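Local coordinates for protein 4-hydroxy-3-methylbut-2-enyl diphosphate reductase (Aquifex aeolicus, PDB 3DNF) that reduces (E)-4-hydroxy-3-methylbut-2-enyl diphosphate to isopentenyl and dimethylallyl diphosphate with an iron-sulfur cluster, the terminal step of the non-mevalonate isoprenoid pathway, at residues L27-G32 and K90-T95. Sequence-based numbering, arbitrary orientation. Where two conformers were deposited one is given.
Sequences LKESQG and KVIDAT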
ATOM      1  N   LEU B  27       2.664 -17.905  40.518  1.00 28.86           N
ATOM      2  CA  LEU B  27       2.834 -18.945  41.546  1.00 28.04           C
ATOM      3  C   LEU B  27       2.582 -18.368  42.952  1.00 28.60           C
ATOM      4  O   LEU B  27       2.131 -19.100  43.796  1.00 29.41           O
ATOM      5  CB  LEU B  27       4.245 -19.514  41.468  1.00 28.21           C
ATOM      6  CG  LEU B  27       4.463 -20.394  40.217  1.00 26.52           C
ATOM      7  CD1 LEU B  27       6.016 -20.546  40.110  1.00 31.36           C
ATOM      8  CD2 LEU B  27       3.831 -21.732  40.425  1.00 25.30           C
ATOM      9  N   LYS B  28       2.883 -17.082  43.169  1.00 29.48           N
ATOM     10  CA  LYS B  28       2.792 -16.422  44.458  1.00 30.66           C
ATOM     11  C   LYS B  28       1.382 -15.995  44.818  1.00 30.85           C
ATOM     12  O   LYS B  28       1.153 -15.497  45.907  1.00 28.82           O
ATOM     13  CB  LYS B  28       3.749 -15.223  44.532  1.00 30.85           C
ATOM     14  CG  LYS B  28       5.216 -15.628  44.699  1.00 31.39           C
ATOM     15  CD  LYS B  28       6.184 -14.491  44.412  1.00 32.41           C
ATOM     16  CE  LYS B  28       7.612 -14.907  44.774  1.00 37.51           C
ATOM     17  NZ  LYS B  28       8.563 -13.882  44.252  1.00 39.45           N
ATOM     18  N   GLU B  29       0.431 -16.186  43.912  1.00 31.66           N
ATOM     19  CA  GLU B  29      -0.974 -15.793  44.158  1.00 34.38           C
ATOM     20  C   GLU B  29      -1.933 -16.946  43.846  1.00 33.54           C
ATOM     21  O   GLU B  29      -3.154 -16.809  43.987  1.00 33.98           O
ATOM     22  CB  GLU B  29      -1.357 -14.563  43.297  1.00 34.22           C
ATOM     23  CG  GLU B  29      -1.178 -14.813  41.786  1.00 38.38           C
ATOM     24  CD  GLU B  29      -1.637 -13.664  40.838  1.00 41.76           C
ATOM     25  OE1 GLU B  29      -2.768 -13.145  41.012  1.00 46.37           O
ATOM     26  OE2 GLU B  29      -0.866 -13.340  39.868  1.00 48.60           O
ATOM     27  N   SER B  30      -1.394 -18.084  43.416  1.00 32.29           N
ATOM     28  CA  SER B  30      -2.213 -19.208  43.010  1.00 31.79           C
ATOM     29  C   SER B  30      -2.401 -20.292  44.065  1.00 31.58           C
ATOM     30  O   SER B  30      -1.467 -21.044  44.405  1.00 32.29           O
ATOM     31  CB  SER B  30      -1.631 -19.827  41.728  1.00 30.68           C
ATOM     32  OG  SER B  30      -1.755 -18.886  40.662  1.00 35.26           O
ATOM     33  N   GLN B  31      -3.632 -20.414  44.558  1.00 31.18           N
ATOM     34  CA  GLN B  31      -3.957 -21.487  45.478  0.70 32.19           C
ATOM     35  C   GLN B  31      -4.041 -22.847  44.806  1.00 31.85           C
ATOM     36  O   GLN B  31      -3.828 -23.881  45.439  1.00 31.73           O
ATOM     37  CB  GLN B  31      -5.264 -21.183  46.197  0.70 32.22           C
ATOM     38  CG  GLN B  31      -5.515 -22.103  47.364  0.70 36.21           C
ATOM     39  CD  GLN B  31      -6.588 -21.582  48.291  0.70 38.30           C
ATOM     40  OE1 GLN B  31      -6.292 -21.014  49.347  0.70 38.68           O
ATOM     41  NE2 GLN B  31      -7.847 -21.774  47.906  0.70 38.77           N
ATOM     42  N   GLY B  32      -4.351 -22.844  43.503  1.00 30.61           N
ATOM     43  CA  GLY B  32      -4.532 -24.073  42.747  1.00 30.51           C
ATOM     44  C   GLY B  32      -3.329 -24.334  41.882  1.00 30.59           C
ATOM     45  O   GLY B  32      -2.290 -23.651  42.029  1.00 31.60           O
ATOM     46  N   LYS B  90      -8.700 -18.919  37.663  1.00 29.94           N
ATOM     47  CA  LYS B  90      -7.983 -17.653  37.700  1.00 31.63           C
ATOM     48  C   LYS B  90      -7.214 -17.458  36.390  1.00 32.04           C
ATOM     49  O   LYS B  90      -6.269 -18.209  36.102  1.00 32.70           O
ATOM     50  CB  LYS B  90      -7.029 -17.602  38.906  1.00 32.04           C
ATOM     51  CG  LYS B  90      -6.137 -16.370  38.933  1.00 33.57           C
ATOM     52  CD  LYS B  90      -5.246 -16.332  40.192  1.00 35.48           C
ATOM     53  CE  LYS B  90      -6.102 -15.882  41.392  1.00 40.70           C
ATOM     54  NZ  LYS B  90      -5.279 -15.684  42.623  1.00 42.83           N
ATOM     55  N   VAL B  91      -7.644 -16.470  35.610  1.00 32.04           N
ATOM     56  CA  VAL B  91      -7.149 -16.273  34.253  1.00 33.06           C
ATOM     57  C   VAL B  91      -6.169 -15.125  34.300  1.00 33.99           C
ATOM     58  O   VAL B  91      -6.530 -13.980  34.655  1.00 35.24           O
ATOM     59  CB  VAL B  91      -8.286 -16.015  33.229  1.00 32.41           C
ATOM     60  CG1 VAL B  91      -7.649 -15.744  31.832  1.00 34.68           C
ATOM     61  CG2 VAL B  91      -9.254 -17.230  33.191  1.00 35.16           C
ATOM     62  N   ILE B  92      -4.919 -15.440  33.984  1.00 34.20           N
ATOM     63  CA  ILE B  92      -3.872 -14.436  33.821  1.00 34.33           C
ATOM     64  C   ILE B  92      -3.656 -14.145  32.337  1.00 31.99           C
ATOM     65  O   ILE B  92      -3.252 -15.022  31.573  1.00 32.91           O
ATOM     66  CB  ILE B  92      -2.536 -14.901  34.422  1.00 33.66           C
ATOM     67  CG1 ILE B  92      -2.725 -15.554  35.819  1.00 36.92           C
ATOM     68  CG2 ILE B  92      -1.472 -13.769  34.390  1.00 34.63           C
ATOM     69  CD1 ILE B  92      -2.454 -14.718  37.013  1.00 37.79           C
ATOM     70  N   ASP B  93      -3.879 -12.897  31.959  1.00 32.54           N
ATOM     71  CA  ASP B  93      -3.782 -12.552  30.548  1.00 33.17           C
ATOM     72  C   ASP B  93      -2.375 -12.076  30.251  1.00 32.90           C
ATOM     73  O   ASP B  93      -2.064 -10.922  30.526  1.00 33.70           O
ATOM     74  CB  ASP B  93      -4.774 -11.472  30.140  1.00 32.96           C
ATOM     75  CG  ASP B  93      -4.773 -11.226  28.630  1.00 33.05           C
ATOM     76  OD1 ASP B  93      -4.085 -11.990  27.914  1.00 34.34           O
ATOM     77  OD2 ASP B  93      -5.542 -10.360  28.171  1.00 34.50           O
ATOM     78  N   ALA B  94      -1.577 -12.928  29.596  1.00 33.18           N
ATOM     79  CA  ALA B  94      -0.222 -12.561  29.222  1.00 33.00           C
ATOM     80  C   ALA B  94      -0.102 -12.304  27.703  1.00 33.20           C
ATOM     81  O   ALA B  94       0.988 -12.323  27.156  1.00 34.56           O
ATOM     82  CB  ALA B  94       0.792 -13.615  29.676  1.00 30.75           C
ATOM     83  N   THR B  95      -1.228 -12.073  27.028  1.00 33.14           N
ATOM     84  CA  THR B  95      -1.183 -11.577  25.654  1.00 32.24           C
ATOM     85  C   THR B  95      -0.229 -10.384  25.520  1.00 31.35           C
ATOM     86  O   THR B  95      -0.289  -9.444  26.299  1.00 32.26           O
ATOM     87  CB  THR B  95      -2.595 -11.114  25.201  1.00 32.92           C
ATOM     88  OG1 THR B  95      -3.502 -12.180  25.416  1.00 32.31           O
ATOM     89  CG2 THR B  95      -2.582 -10.759  23.692  1.00 34.35           C
TER
HETATM   90  O   HOH W   1      -5.894 -18.806  43.711  1.00 30.66           O
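At the solvent-facing end of a small open alpha/beta unit, Lys90, at the start of edge strand 90-93 of a four-stranded parallel sheet, reaches over to Glu29 in the loop that follows helix 14-26 and leads into strand 34-36; Ser30 OG only grazes its CD. The ammonium NZ of Lys90 donates to the backbone O of Glu29 at 2.8 Å, arriving from above the carbonyl plane (41° out of it) and not along a lone pair. The same NZ makes a long salt bridge to Glu29 OE1 (3.9 Å) and a weak 3.4 Å bond to a water, which also accepts from Gln31 N at 2.9 Å. A long, flexible lysine suits this spot, since the CA atoms of Ser30 and Lys90 are 8.0 Å apart: CG lies anti to the backbone N (chi1 174°), and a bend at chi3 (-77°) carries the amine to the carbonyl. The extended chain of Glu29 brings OE1 alongside Lys90 CD. Its other oxygen, OE2, touches Ile92 CD1 at 3.5 Å, a van der Waals contact. Ile92 also packs on Ser26 of helix 14-26, while Ser30 OG is bonded to Thr68 OG1 and Ser26 O, linking the loop to the neighbouring strand 68-71. An alanine in place of Lys90 would probably leave the Glu29 carbonyl without this donor and its carboxylate without a distant cationic mate. Beyond the strand, Asp93 OD1 accepts from Thr95 N (3.0 Å), closing an Asx turn, and also from Thr95 OG1 (2.6 Å). The contact thus ties a helix-to-strand connection to the edge of the parallel sheet, strand order 2-1-3-4, in one open alpha/beta lobe of trilobal IspH.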